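Local coordinates for glycosyl hydrolases family 31 family protein (Aspergillus niger, PDB 6DRU) that releases alpha-xylose from the non-reducing terminal glucose of xyloglucan oligosaccharides, acting as an alpha-xylosidase of glycoside hydrolase family 31, at residues G646-L650 and L712-F718; N271-I277 and E573-Y577; I176-M182 and A507-G511. All blocks are in the same frame, centred on the assembly; numbering follows the deposited sequence.

Contact 1 of 3, residues G646-L650 and L712-F718; sequences GPRLL and LLSGNVF
A mainly apolar contact, with one arginine laid over the tail's backbone, joins the chain's C-terminal tail to a beta-hairpin connection: G646-L650 bridges the antiparallel strands 643-645 and 649-651, and L712-F718 runs from the end of helix 709-712 to the last residue. G646 has positive phi (77°), P647 and R648 turn the chain with psi near -11° and -27°, and L649 is extended.

The tail is shaped by its own bonds. G715 N reaches L712 O at 3.3 Å, and G715 leaves the helix with phi 96°. S714 OG accepts from N716 N (3.3 Å) in an ST turn, while N716 centres an inverse gamma turn closed by a weak V717 N to G715 O bond of 2.7 Å. V717 (m rotamer) thus returns to the hairpin, its CA 7.1 Å from P647 CA; R648 CA lies 6.8 Å from L712 CA.

P647 packs against both V717 and F718: its CG is 3.7 Å from V717 CG2, and its CD is 3.7 Å from F718 CZ. R648 (chi1 and chi2 both m) lays CG 3.6 Å from V717 CG1 and a guanidinium face over V717 CA, with NH2 3.6 Å away. L649 CD2 meets L712 CD2 at 4.0 Å. Helix 596-609 touches both P647 and F718, so helix and hairpin turn together hold the chain's last residues against the antiparallel C-terminal sheet of the GH31 family.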
ATOM      1  N   GLY A 646      -6.312  -4.677  49.501  1.00 63.65           N
ATOM      2  CA  GLY A 646      -6.471  -3.543  50.376  1.00 62.89           C
ATOM      3  C   GLY A 646      -5.205  -3.310  51.173  1.00 72.58           C
ATOM      4  O   GLY A 646      -4.173  -3.950  50.941  1.00 67.24           O
ATOM      5  N   PRO A 647      -5.255  -2.390  52.141  1.00 66.97           N
ATOM      6  CA  PRO A 647      -4.043  -2.056  52.902  1.00 69.03           C
ATOM      7  C   PRO A 647      -3.699  -3.037  54.012  1.00 70.36           C
ATOM      8  O   PRO A 647      -2.585  -2.959  54.548  1.00 68.45           O
ATOM      9  CB  PRO A 647      -4.373  -0.674  53.482  1.00 59.93           C
ATOM     10  CG  PRO A 647      -5.851  -0.692  53.638  1.00 65.17           C
ATOM     11  CD  PRO A 647      -6.385  -1.509  52.485  1.00 64.43           C
ATOM     12  N   ARG A 648      -4.589  -3.960  54.369  1.00 73.12           N
ATOM     13  CA  ARG A 648      -4.381  -4.790  55.548  1.00 77.68           C
ATOM     14  C   ARG A 648      -4.269  -6.282  55.265  1.00 79.50           C
ATOM     15  O   ARG A 648      -3.606  -6.982  56.030  1.00 74.91           O
ATOM     16  CB  ARG A 648      -5.513  -4.569  56.564  1.00 68.19           C
ATOM     17  CG  ARG A 648      -5.722  -3.116  56.960  1.00 69.97           C
ATOM     18  CD  ARG A 648      -4.720  -2.678  58.019  1.00 70.56           C
ATOM     19  NE  ARG A 648      -4.781  -1.241  58.278  1.00 74.90           N
ATOM     20  CZ  ARG A 648      -5.307  -0.700  59.373  1.00 82.64           C
ATOM     21  NH1 ARG A 648      -5.813  -1.477  60.320  1.00 81.93           N
ATOM     22  NH2 ARG A 648      -5.319   0.618  59.526  1.00 84.97           N
ATOM     23  N   LEU A 649      -4.877  -6.786  54.195  1.00 69.74           N
ATOM     24  CA  LEU A 649      -4.921  -8.221  53.943  1.00 58.43           C
ATOM     25  C   LEU A 649      -3.825  -8.632  52.970  1.00 64.93           C
ATOM     26  O   LEU A 649      -3.583  -7.953  51.969  1.00 79.50           O
ATOM     27  CB  LEU A 649      -6.287  -8.629  53.387  1.00 59.58           C
ATOM     28  CG  LEU A 649      -7.469  -8.507  54.350  1.00 63.12           C
ATOM     29  CD1 LEU A 649      -8.768  -8.862  53.649  1.00 54.51           C
ATOM     30  CD2 LEU A 649      -7.259  -9.395  55.564  1.00 63.71           C
ATOM     31  N   LEU A 650      -3.161  -9.748  53.270  1.00 57.31           N
ATOM     32  CA  LEU A 650      -2.193 -10.367  52.372  1.00 52.17           C
ATOM     33  C   LEU A 650      -2.721 -11.739  51.974  1.00 62.74           C
ATOM     34  O   LEU A 650      -2.920 -12.601  52.835  1.00 70.26           O
ATOM     35  CB  LEU A 650      -0.818 -10.486  53.031  1.00 53.58           C
ATOM     36  CG  LEU A 650       0.230 -11.266  52.236  1.00 63.07           C
ATOM     37  CD1 LEU A 650       0.876 -10.372  51.190  1.00 61.59           C
ATOM     38  CD2 LEU A 650       1.283 -11.865  53.154  1.00 55.84           C
ATOM     39  N   LEU A 712      -9.987  -3.791  60.531  1.00 81.98           N
ATOM     40  CA  LEU A 712     -10.131  -3.920  59.085  1.00 79.25           C
ATOM     41  C   LEU A 712     -11.559  -4.278  58.703  1.00 73.41           C
ATOM     42  O   LEU A 712     -12.050  -3.832  57.659  1.00 78.96           O
ATOM     43  CB  LEU A 712      -9.130  -4.949  58.546  1.00 61.82           C
ATOM     44  CG  LEU A 712      -9.403  -6.455  58.586  1.00 57.67           C
ATOM     45  CD1 LEU A 712     -10.128  -6.929  57.334  1.00 64.14           C
ATOM     46  CD2 LEU A 712      -8.099  -7.216  58.766  1.00 60.03           C
ATOM     47  N   LEU A 713     -12.246  -5.063  59.535  1.00 67.67           N
ATOM     48  CA  LEU A 713     -13.658  -5.332  59.302  1.00 69.16           C
ATOM     49  C   LEU A 713     -14.518  -4.093  59.507  1.00 72.29           C
ATOM     50  O   LEU A 713     -15.662  -4.063  59.042  1.00 76.88           O
ATOM     51  CB  LEU A 713     -14.136  -6.462  60.216  1.00 71.28           C
ATOM     52  CG  LEU A 713     -14.322  -7.842  59.584  1.00 67.95           C
ATOM     53  CD1 LEU A 713     -13.037  -8.329  58.941  1.00 60.69           C
ATOM     54  CD2 LEU A 713     -14.808  -8.839  60.622  1.00 72.03           C
ATOM     55  N   SER A 714     -13.993  -3.071  60.192  1.00 74.46           N
ATOM     56  CA  SER A 714     -14.731  -1.831  60.395  1.00 74.43           C
ATOM     57  C   SER A 714     -14.638  -0.888  59.203  1.00 76.10           C
ATOM     58  O   SER A 714     -15.512  -0.028  59.044  1.00 86.58           O
ATOM     59  CB  SER A 714     -14.225  -1.110  61.646  1.00 77.46           C
ATOM     60  OG  SER A 714     -13.039  -0.388  61.361  1.00 75.86           O
ATOM     61  N   GLY A 715     -13.609  -1.030  58.365  1.00 70.31           N
ATOM     62  CA  GLY A 715     -13.394  -0.183  57.220  1.00 70.51           C
ATOM     63  C   GLY A 715     -12.436   0.972  57.459  1.00 84.94           C
ATOM     64  O   GLY A 715     -11.818   1.457  56.502  1.00 80.97           O
ATOM     65  N   ASN A 716     -12.299   1.428  58.707  1.00 94.27           N
ATOM     66  CA  ASN A 716     -11.389   2.529  59.028  1.00 84.71           C
ATOM     67  C   ASN A 716      -9.953   2.029  58.910  1.00 88.40           C
ATOM     68  O   ASN A 716      -9.309   1.633  59.881  1.00 86.85           O
ATOM     69  CB  ASN A 716     -11.664   3.095  60.415  1.00 71.53           C
ATOM     70  CG  ASN A 716     -13.096   3.548  60.588  1.00106.22           C
ATOM     71  OD1 ASN A 716     -13.988   3.119  59.854  1.00122.91           O
ATOM     72  ND2 ASN A 716     -13.323   4.444  61.542  1.00116.84           N
ATOM     73  N   VAL A 717      -9.433   2.059  57.680  1.00 78.30           N
ATOM     74  CA  VAL A 717      -8.069   1.633  57.392  1.00 73.21           C
ATOM     75  C   VAL A 717      -7.273   2.697  56.649  1.00 76.02           C
ATOM     76  O   VAL A 717      -6.085   2.498  56.395  1.00 81.42           O
ATOM     77  CB  VAL A 717      -8.050   0.306  56.605  1.00 71.11           C
ATOM     78  CG1 VAL A 717      -8.495  -0.840  57.502  1.00 75.00           C
ATOM     79  CG2 VAL A 717      -8.938   0.397  55.375  1.00 76.75           C
ATOM     80  N   PHE A 718      -7.887   3.818  56.291  1.00 74.86           N
ATOM     81  CA  PHE A 718      -7.176   4.907  55.635  1.00 77.68           C
ATOM     82  C   PHE A 718      -7.195   6.170  56.489  1.00 86.48           C
ATOM     83  O   PHE A 718      -7.146   6.107  57.721  1.00104.96           O
ATOM     84  CB  PHE A 718      -7.780   5.187  54.259  1.00 73.87           C
ATOM     85  CG  PHE A 718      -7.734   4.009  53.328  1.00 68.66           C
ATOM     86  CD1 PHE A 718      -6.563   3.677  52.664  1.00 62.40           C
ATOM     87  CD2 PHE A 718      -8.863   3.236  53.114  1.00 69.93           C
ATOM     88  CE1 PHE A 718      -6.518   2.591  51.807  1.00 59.19           C
ATOM     89  CE2 PHE A 718      -8.827   2.152  52.258  1.00 69.81           C
ATOM     90  CZ  PHE A 718      -7.653   1.828  51.604  1.00 70.92           C
TER

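Contact 2 of 3, residues N271-I277 and E573-Y577; sequences NFHDRNI and EPWSY
One tryptophan can meet several neighbours at once, and W575 illustrates how. N271-I277 is the C-terminal end of helix 262-274 and the turn beyond it; E573-Y577 belongs to the loop leading to helix 582-594. Helix 262-274 follows strand 252-254, which pairs with strand 554-555, so the contact lies where the last part of the TIM barrel returns to the first.

Backbone bonds set the frame. The helix ends in a Schellman motif, with N276 at phi 58°, I277 N to F272 O at 3.0 Å and N276 N to H273 O at 3.1 Å. In the loop, a type I beta turn from E573 to S576 is closed by S576 N to E573 O at 2.9 Å. The nearest CA pairs are I277-P574 (8.9 Å), F272-E573 (9.4 Å) and R275-W575 (9.7 Å), leaving a gap for side chains.

Aromatic and cationic interactions fill it. W575 (chi1 p, chi2 85°) directs its edge at the face of F272 in a T-shaped pair, centroids 4.9 Å apart and planes at 65°. R275, extended (m, t, t), lays its guanidinium flat on the indole, planes 8° apart; CZ is 4.0 Å from the W575 five-membered-ring centroid, a cation-pi contact, and CD makes a CH-pi contact 4.0 Å from the six-membered one.

Apolar contacts are I277 CD1 to W575 CE3 (3.8 Å, at the ring edge) and F272 CZ to P574 CD (4.0 Å). N271 CB makes a van der Waals contact with W575 CZ2 at 3.5 Å. The indole thus joins buried F272 to exposed R275, mainly through pi and cation-pi contacts, with apolar ones beside them.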
ATOM      1  N   ASN A 271     -34.207 -21.291  44.910  1.00 67.00           N
ATOM      2  CA  ASN A 271     -33.268 -22.138  45.638  1.00 66.52           C
ATOM      3  C   ASN A 271     -32.450 -21.326  46.636  1.00 71.57           C
ATOM      4  O   ASN A 271     -32.274 -21.740  47.787  1.00 76.03           O
ATOM      5  CB  ASN A 271     -32.353 -22.868  44.658  1.00 72.51           C
ATOM      6  CG  ASN A 271     -32.736 -24.320  44.481  1.00 75.31           C
ATOM      7  OD1 ASN A 271     -32.213 -25.198  45.169  1.00 74.07           O
ATOM      8  ND2 ASN A 271     -33.652 -24.584  43.557  1.00 94.49           N
ATOM      9  N   PHE A 272     -31.929 -20.173  46.208  1.00 69.22           N
ATOM     10  CA  PHE A 272     -31.202 -19.308  47.133  1.00 69.27           C
ATOM     11  C   PHE A 272     -32.094 -18.867  48.285  1.00 69.98           C
ATOM     12  O   PHE A 272     -31.643 -18.780  49.433  1.00 65.49           O
ATOM     13  CB  PHE A 272     -30.645 -18.091  46.394  1.00 58.00           C
ATOM     14  CG  PHE A 272     -29.366 -18.362  45.656  1.00 54.49           C
ATOM     15  CD1 PHE A 272     -28.151 -18.332  46.318  1.00 61.33           C
ATOM     16  CD2 PHE A 272     -29.380 -18.644  44.301  1.00 54.45           C
ATOM     17  CE1 PHE A 272     -26.971 -18.579  45.643  1.00 57.69           C
ATOM     18  CE2 PHE A 272     -28.204 -18.894  43.621  1.00 62.09           C
ATOM     19  CZ  PHE A 272     -26.998 -18.860  44.293  1.00 57.27           C
ATOM     20  N   HIS A 273     -33.368 -18.597  47.996  1.00 65.14           N
ATOM     21  CA  HIS A 273     -34.288 -18.140  49.032  1.00 72.79           C
ATOM     22  C   HIS A 273     -34.615 -19.259  50.013  1.00 66.96           C
ATOM     23  O   HIS A 273     -34.562 -19.064  51.233  1.00 70.01           O
ATOM     24  CB  HIS A 273     -35.565 -17.596  48.390  1.00 66.11           C
ATOM     25  CG  HIS A 273     -36.644 -17.272  49.376  1.00 62.24           C
ATOM     26  ND1 HIS A 273     -37.752 -18.072  49.554  1.00 65.75           N
ATOM     27  CD2 HIS A 273     -36.785 -16.236  50.236  1.00 62.77           C
ATOM     28  CE1 HIS A 273     -38.529 -17.543  50.482  1.00 68.85           C
ATOM     29  NE2 HIS A 273     -37.966 -16.429  50.911  1.00 70.15           N
ATOM     30  N   ASP A 274     -34.959 -20.441  49.498  1.00 70.13           N
ATOM     31  CA  ASP A 274     -35.342 -21.543  50.374  1.00 70.55           C
ATOM     32  C   ASP A 274     -34.170 -21.999  51.238  1.00 67.84           C
ATOM     33  O   ASP A 274     -34.355 -22.344  52.410  1.00 67.74           O
ATOM     34  CB  ASP A 274     -35.888 -22.708  49.547  1.00 68.87           C
ATOM     35  CG  ASP A 274     -37.190 -22.366  48.839  1.00 70.46           C
ATOM     36  OD1 ASP A 274     -37.736 -21.268  49.084  1.00 68.61           O
ATOM     37  OD2 ASP A 274     -37.670 -23.202  48.042  1.00 66.05           O
ATOM     38  N   ARG A 275     -32.959 -21.999  50.681  1.00 59.24           N
ATOM     39  CA  ARG A 275     -31.774 -22.406  51.426  1.00 61.72           C
ATOM     40  C   ARG A 275     -31.182 -21.279  52.259  1.00 65.61           C
ATOM     41  O   ARG A 275     -30.213 -21.518  52.988  1.00 68.57           O
ATOM     42  CB  ARG A 275     -30.704 -22.942  50.472  1.00 59.14           C
ATOM     43  CG  ARG A 275     -31.105 -24.182  49.695  1.00 59.99           C
ATOM     44  CD  ARG A 275     -30.026 -24.544  48.691  1.00 62.82           C
ATOM     45  NE  ARG A 275     -30.388 -25.698  47.874  1.00 62.43           N
ATOM     46  CZ  ARG A 275     -29.867 -26.911  48.032  1.00 68.41           C
ATOM     47  NH1 ARG A 275     -28.961 -27.124  48.976  1.00 53.31           N
ATOM     48  NH2 ARG A 275     -30.248 -27.908  47.245  1.00 77.89           N
ATOM     49  N   ASN A 276     -31.735 -20.068  52.166  1.00 67.11           N
ATOM     50  CA  ASN A 276     -31.261 -18.913  52.930  1.00 74.11           C
ATOM     51  C   ASN A 276     -29.786 -18.616  52.648  1.00 74.76           C
ATOM     52  O   ASN A 276     -29.014 -18.286  53.552  1.00 68.98           O
ATOM     53  CB  ASN A 276     -31.502 -19.109  54.429  1.00 65.64           C
ATOM     54  CG  ASN A 276     -31.738 -17.800  55.159  1.00 82.09           C
ATOM     55  OD1 ASN A 276     -32.351 -16.878  54.623  1.00 85.53           O
ATOM     56  ND2 ASN A 276     -31.246 -17.712  56.390  1.00 83.96           N
ATOM     57  N   ILE A 277     -29.392 -18.730  51.384  1.00 72.23           N
ATOM     58  CA  ILE A 277     -28.031 -18.429  50.945  1.00 63.51           C
ATOM     59  C   ILE A 277     -28.055 -17.085  50.224  1.00 65.68           C
ATOM     60  O   ILE A 277     -28.822 -16.930  49.260  1.00 67.67           O
ATOM     61  CB  ILE A 277     -27.466 -19.530  50.037  1.00 61.00           C
ATOM     62  CG1 ILE A 277     -27.494 -20.880  50.754  1.00 57.77           C
ATOM     63  CG2 ILE A 277     -26.049 -19.186  49.605  1.00 59.55           C
ATOM     64  CD1 ILE A 277     -26.911 -22.014  49.942  1.00 53.49           C
ATOM     65  N   GLU A 573     -23.726 -24.075  41.024  1.00 73.47           N
ATOM     66  CA  GLU A 573     -24.289 -23.447  42.207  1.00 70.76           C
ATOM     67  C   GLU A 573     -23.520 -23.874  43.449  1.00 67.54           C
ATOM     68  O   GLU A 573     -22.843 -24.907  43.449  1.00 65.80           O
ATOM     69  CB  GLU A 573     -25.766 -23.819  42.341  1.00 69.90           C
ATOM     70  CG  GLU A 573     -26.687 -23.168  41.306  1.00 68.24           C
ATOM     71  CD  GLU A 573     -26.467 -23.694  39.896  1.00 75.49           C
ATOM     72  OE1 GLU A 573     -25.864 -22.971  39.075  1.00 72.46           O
ATOM     73  OE2 GLU A 573     -26.882 -24.838  39.612  1.00 81.19           O
ATOM     74  N   PRO A 574     -23.591 -23.091  44.533  1.00 63.37           N
ATOM     75  CA  PRO A 574     -22.823 -23.438  45.741  1.00 68.06           C
ATOM     76  C   PRO A 574     -23.190 -24.786  46.346  1.00 69.68           C
ATOM     77  O   PRO A 574     -22.430 -25.291  47.183  1.00 75.97           O
ATOM     78  CB  PRO A 574     -23.143 -22.288  46.709  1.00 53.42           C
ATOM     79  CG  PRO A 574     -24.361 -21.629  46.156  1.00 55.47           C
ATOM     80  CD  PRO A 574     -24.281 -21.798  44.676  1.00 60.77           C
ATOM     81  N   TRP A 575     -24.313 -25.383  45.953  1.00 60.04           N
ATOM     82  CA  TRP A 575     -24.714 -26.699  46.428  1.00 55.44           C
ATOM     83  C   TRP A 575     -24.482 -27.795  45.394  1.00 57.41           C
ATOM     84  O   TRP A 575     -24.957 -28.918  45.580  1.00 67.75           O
ATOM     85  CB  TRP A 575     -26.188 -26.680  46.834  1.00 45.22           C
ATOM     86  CG  TRP A 575     -27.062 -26.071  45.794  1.00 57.55           C
ATOM     87  CD1 TRP A 575     -27.601 -26.694  44.707  1.00 62.43           C
ATOM     88  CD2 TRP A 575     -27.505 -24.710  45.738  1.00 66.39           C
ATOM     89  NE1 TRP A 575     -28.348 -25.804  43.975  1.00 62.76           N
ATOM     90  CE2 TRP A 575     -28.308 -24.579  44.588  1.00 63.76           C
ATOM     91  CE3 TRP A 575     -27.300 -23.590  46.549  1.00 60.69           C
ATOM     92  CZ2 TRP A 575     -28.906 -23.373  44.229  1.00 60.25           C
ATOM     93  CZ3 TRP A 575     -27.896 -22.393  46.192  1.00 64.83           C
ATOM     94  CH2 TRP A 575     -28.690 -22.294  45.041  1.00 62.80           C
ATOM     95  N   SER A 576     -23.767 -27.496  44.312  1.00 62.01           N
ATOM     96  CA  SER A 576     -23.598 -28.427  43.207  1.00 64.55           C
ATOM     97  C   SER A 576     -22.243 -29.123  43.211  1.00 60.79           C
ATOM     98  O   SER A 576     -21.902 -29.794  42.230  1.00 68.35           O
ATOM     99  CB  SER A 576     -23.808 -27.700  41.876  1.00 63.80           C
ATOM    100  OG  SER A 576     -25.063 -27.041  41.847  1.00 60.29           O
ATOM    101  N   TYR A 577     -21.464 -28.987  44.283  1.00 59.57           N
ATOM    102  CA  TYR A 577     -20.100 -29.504  44.322  1.00 67.29           C
ATOM    103  C   TYR A 577     -19.907 -30.520  45.441  1.00 71.55           C
ATOM    104  O   TYR A 577     -18.814 -30.645  45.994  1.00 69.11           O
ATOM    105  CB  TYR A 577     -19.098 -28.359  44.458  1.00 63.54           C
ATOM    106  CG  TYR A 577     -18.998 -27.509  43.216  1.00 66.35           C
ATOM    107  CD1 TYR A 577     -19.905 -26.484  42.977  1.00 68.01           C
ATOM    108  CD2 TYR A 577     -18.004 -27.738  42.275  1.00 64.08           C
ATOM    109  CE1 TYR A 577     -19.821 -25.709  41.839  1.00 71.05           C
ATOM    110  CE2 TYR A 577     -17.911 -26.967  41.135  1.00 67.92           C
ATOM    111  CZ  TYR A 577     -18.822 -25.955  40.921  1.00 71.09           C
ATOM    112  OH  TYR A 577     -18.733 -25.185  39.785  1.00 76.90           O
TER

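Contact 3 of 3, residues I176-M182 and A507-G511; sequences IPTPVFM and ATGWG
This buried contact is a domain junction: strand 176-183 of the N-terminal beta region lies along the C-terminus of helix 492-508 of the GH31 TIM barrel. The I176 side chain is about 10 Å from that of the active-site residue D395. The strand alternates, with I176, T178 and V180 pointing their CB atoms toward the helix end and P177, P179 and F181 away. It is kinked at P179, the centre of an inverse gamma turn in which V180 N bonds to T178 O at 2.7 Å. The closest CA pair, V180 and T508, is 5.4 Å apart.

A507 opens the second segment, its CB 3.8 Å from CE of M182, whose m, t, m chain reaches back to the helix. At the next residue, T508 CG2 lies 3.9 Å from V180 CB and 3.8 Å from T178 CG2, and T508 O is 3.7 Å from V180 CG1. T508 OG1 hydrogen-bonds to S504 O and to G153 N. At G509 the helix stops in a Schellman motif (phi 110°), and the chain swings W510 back to the strand. With chi1 m and chi2 -20°, the indole lies beside I176 and T178 while its NE1 makes a weak bond to Y473 O. W510 CH2 lies 3.5 Å from I176 CG2, and T178 OG1 meets the ring edge 3.2 Å from W510 CZ2.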
ATOM      1  N   ILE A 176      -5.548  -7.960  26.719  1.00 58.45           N
ATOM      2  CA  ILE A 176      -5.895  -6.549  26.559  1.00 55.37           C
ATOM      3  C   ILE A 176      -4.627  -5.706  26.637  1.00 61.09           C
ATOM      4  O   ILE A 176      -4.348  -5.109  27.686  1.00 63.88           O
ATOM      5  CB  ILE A 176      -6.909  -6.096  27.620  1.00 52.59           C
ATOM      6  CG1 ILE A 176      -8.010  -7.142  27.795  1.00 51.04           C
ATOM      7  CG2 ILE A 176      -7.513  -4.753  27.236  1.00 53.86           C
ATOM      8  CD1 ILE A 176      -8.829  -6.947  29.050  1.00 47.14           C
ATOM      9  N   PRO A 177      -3.840  -5.624  25.565  1.00 62.10           N
ATOM     10  CA  PRO A 177      -2.608  -4.823  25.617  1.00 60.74           C
ATOM     11  C   PRO A 177      -2.928  -3.339  25.721  1.00 63.70           C
ATOM     12  O   PRO A 177      -3.663  -2.788  24.897  1.00 76.93           O
ATOM     13  CB  PRO A 177      -1.909  -5.163  24.297  1.00 61.35           C
ATOM     14  CG  PRO A 177      -3.018  -5.569  23.386  1.00 59.34           C
ATOM     15  CD  PRO A 177      -4.038  -6.252  24.249  1.00 59.38           C
ATOM     16  N   THR A 178      -2.372  -2.696  26.744  1.00 56.58           N
ATOM     17  CA  THR A 178      -2.604  -1.279  26.986  1.00 56.41           C
ATOM     18  C   THR A 178      -1.283  -0.600  27.325  1.00 55.44           C
ATOM     19  O   THR A 178      -0.655  -0.939  28.334  1.00 57.29           O
ATOM     20  CB  THR A 178      -3.616  -1.081  28.116  1.00 63.52           C
ATOM     21  OG1 THR A 178      -4.841  -1.750  27.787  1.00 57.86           O
ATOM     22  CG2 THR A 178      -3.898   0.398  28.330  1.00 62.96           C
ATOM     23  N   PRO A 179      -0.831   0.362  26.520  1.00 59.99           N
ATOM     24  CA  PRO A 179       0.499   0.962  26.729  1.00 56.37           C
ATOM     25  C   PRO A 179       0.519   1.979  27.869  1.00 57.54           C
ATOM     26  O   PRO A 179       0.751   3.175  27.676  1.00 57.58           O
ATOM     27  CB  PRO A 179       0.785   1.596  25.362  1.00 49.22           C
ATOM     28  CG  PRO A 179      -0.561   1.995  24.864  1.00 54.36           C
ATOM     29  CD  PRO A 179      -1.524   0.940  25.355  1.00 61.67           C
ATOM     30  N   VAL A 180       0.274   1.492  29.082  1.00 53.55           N
ATOM     31  CA  VAL A 180       0.415   2.271  30.308  1.00 55.79           C
ATOM     32  C   VAL A 180       1.231   1.419  31.270  1.00 55.51           C
ATOM     33  O   VAL A 180       0.770   0.354  31.700  1.00 60.76           O
ATOM     34  CB  VAL A 180      -0.941   2.645  30.926  1.00 52.75           C
ATOM     35  CG1 VAL A 180      -0.743   3.287  32.290  1.00 43.31           C
ATOM     36  CG2 VAL A 180      -1.709   3.574  30.002  1.00 48.29           C
ATOM     37  N   PHE A 181       2.438   1.871  31.603  1.00 51.39           N
ATOM     38  CA  PHE A 181       3.316   1.077  32.448  1.00 57.99           C
ATOM     39  C   PHE A 181       4.037   1.960  33.453  1.00 57.91           C
ATOM     40  O   PHE A 181       4.228   3.159  33.231  1.00 55.05           O
ATOM     41  CB  PHE A 181       4.340   0.285  31.617  1.00 58.17           C
ATOM     42  CG  PHE A 181       5.432   1.129  31.011  1.00 55.74           C
ATOM     43  CD1 PHE A 181       6.634   1.317  31.679  1.00 55.91           C
ATOM     44  CD2 PHE A 181       5.273   1.703  29.763  1.00 55.08           C
ATOM     45  CE1 PHE A 181       7.645   2.080  31.122  1.00 51.99           C
ATOM     46  CE2 PHE A 181       6.281   2.462  29.199  1.00 56.83           C
ATOM     47  CZ  PHE A 181       7.469   2.652  29.881  1.00 49.21           C
ATOM     48  N   MET A 182       4.431   1.347  34.567  1.00 59.08           N
ATOM     49  CA  MET A 182       5.294   1.963  35.563  1.00 60.38           C
ATOM     50  C   MET A 182       6.666   1.308  35.513  1.00 56.91           C
ATOM     51  O   MET A 182       6.781   0.102  35.273  1.00 55.00           O
ATOM     52  CB  MET A 182       4.721   1.822  36.975  1.00 54.45           C
ATOM     53  CG  MET A 182       3.365   2.460  37.191  1.00 59.49           C
ATOM     54  SD  MET A 182       2.839   2.298  38.910  1.00 57.41           S
ATOM     55  CE  MET A 182       2.989   0.529  39.150  1.00 54.08           C
ATOM     56  N   ALA A 507      -1.450  -2.152  37.852  1.00 58.24           N
ATOM     57  CA  ALA A 507      -0.427  -1.194  37.450  1.00 62.42           C
ATOM     58  C   ALA A 507      -0.829  -0.403  36.213  1.00 69.25           C
ATOM     59  O   ALA A 507      -0.274   0.675  35.975  1.00 67.43           O
ATOM     60  CB  ALA A 507       0.901  -1.910  37.203  1.00 67.72           C
ATOM     61  N   THR A 508      -1.775  -0.913  35.422  1.00 59.50           N
ATOM     62  CA  THR A 508      -2.294  -0.178  34.277  1.00 61.31           C
ATOM     63  C   THR A 508      -3.341   0.854  34.678  1.00 67.12           C
ATOM     64  O   THR A 508      -3.650   1.750  33.882  1.00 70.58           O
ATOM     65  CB  THR A 508      -2.881  -1.156  33.251  1.00 65.00           C
ATOM     66  OG1 THR A 508      -2.006  -2.281  33.109  1.00 62.85           O
ATOM     67  CG2 THR A 508      -3.052  -0.492  31.889  1.00 63.52           C
ATOM     68  N   GLY A 509      -3.876   0.763  35.895  1.00 56.71           N
ATOM     69  CA  GLY A 509      -4.890   1.680  36.373  1.00 55.19           C
ATOM     70  C   GLY A 509      -6.264   1.071  36.540  1.00 63.20           C
ATOM     71  O   GLY A 509      -7.202   1.798  36.889  1.00 65.51           O
ATOM     72  N   TRP A 510      -6.418  -0.230  36.311  1.00 61.60           N
ATOM     73  CA  TRP A 510      -7.713  -0.897  36.380  1.00 61.48           C
ATOM     74  C   TRP A 510      -7.864  -1.548  37.749  1.00 65.35           C
ATOM     75  O   TRP A 510      -7.070  -2.421  38.115  1.00 57.00           O
ATOM     76  CB  TRP A 510      -7.850  -1.944  35.274  1.00 53.56           C
ATOM     77  CG  TRP A 510      -7.575  -1.421  33.898  1.00 60.08           C
ATOM     78  CD1 TRP A 510      -7.594  -0.117  33.491  1.00 63.04           C
ATOM     79  CD2 TRP A 510      -7.236  -2.197  32.743  1.00 57.90           C
ATOM     80  NE1 TRP A 510      -7.286  -0.035  32.154  1.00 60.55           N
ATOM     81  CE2 TRP A 510      -7.064  -1.298  31.672  1.00 56.70           C
ATOM     82  CE3 TRP A 510      -7.062  -3.565  32.512  1.00 59.19           C
ATOM     83  CZ2 TRP A 510      -6.726  -1.723  30.389  1.00 65.70           C
ATOM     84  CZ3 TRP A 510      -6.726  -3.984  31.238  1.00 64.85           C
ATOM     85  CH2 TRP A 510      -6.562  -3.066  30.194  1.00 63.65           C
ATOM     86  N   GLY A 511      -8.886  -1.131  38.493  1.00 61.56           N
ATOM     87  CA  GLY A 511      -9.135  -1.688  39.807  1.00 59.90           C
ATOM     88  C   GLY A 511     -10.256  -2.704  39.818  1.00 58.18           C
ATOM     89  O   GLY A 511     -10.196  -3.697  40.549  1.00 57.15           O
TER

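How the contacts relate
Together the three contacts show how chemistry tracks position in a multidomain hydrolase. Contact 3 lies deepest, its centre about 7 Å from the chain centre and its touching residues all buried, where aliphatic, methionine, threonine and tryptophan side chains join two domains. The centres of contacts 1 and 2 sit about 23 and 31 Å from the chain centre, partly buried, and each brings in an arginine laid against a partner, over a valine backbone in one and an indole face in the other. None shares a helix or strand with another, though contacts 2 and 3 both involve the TIM barrel. Their segments alternate along the chain, whereas contact 1 lies wholly after both. Nearest atoms are about 10 Å apart between contacts 1 and 3.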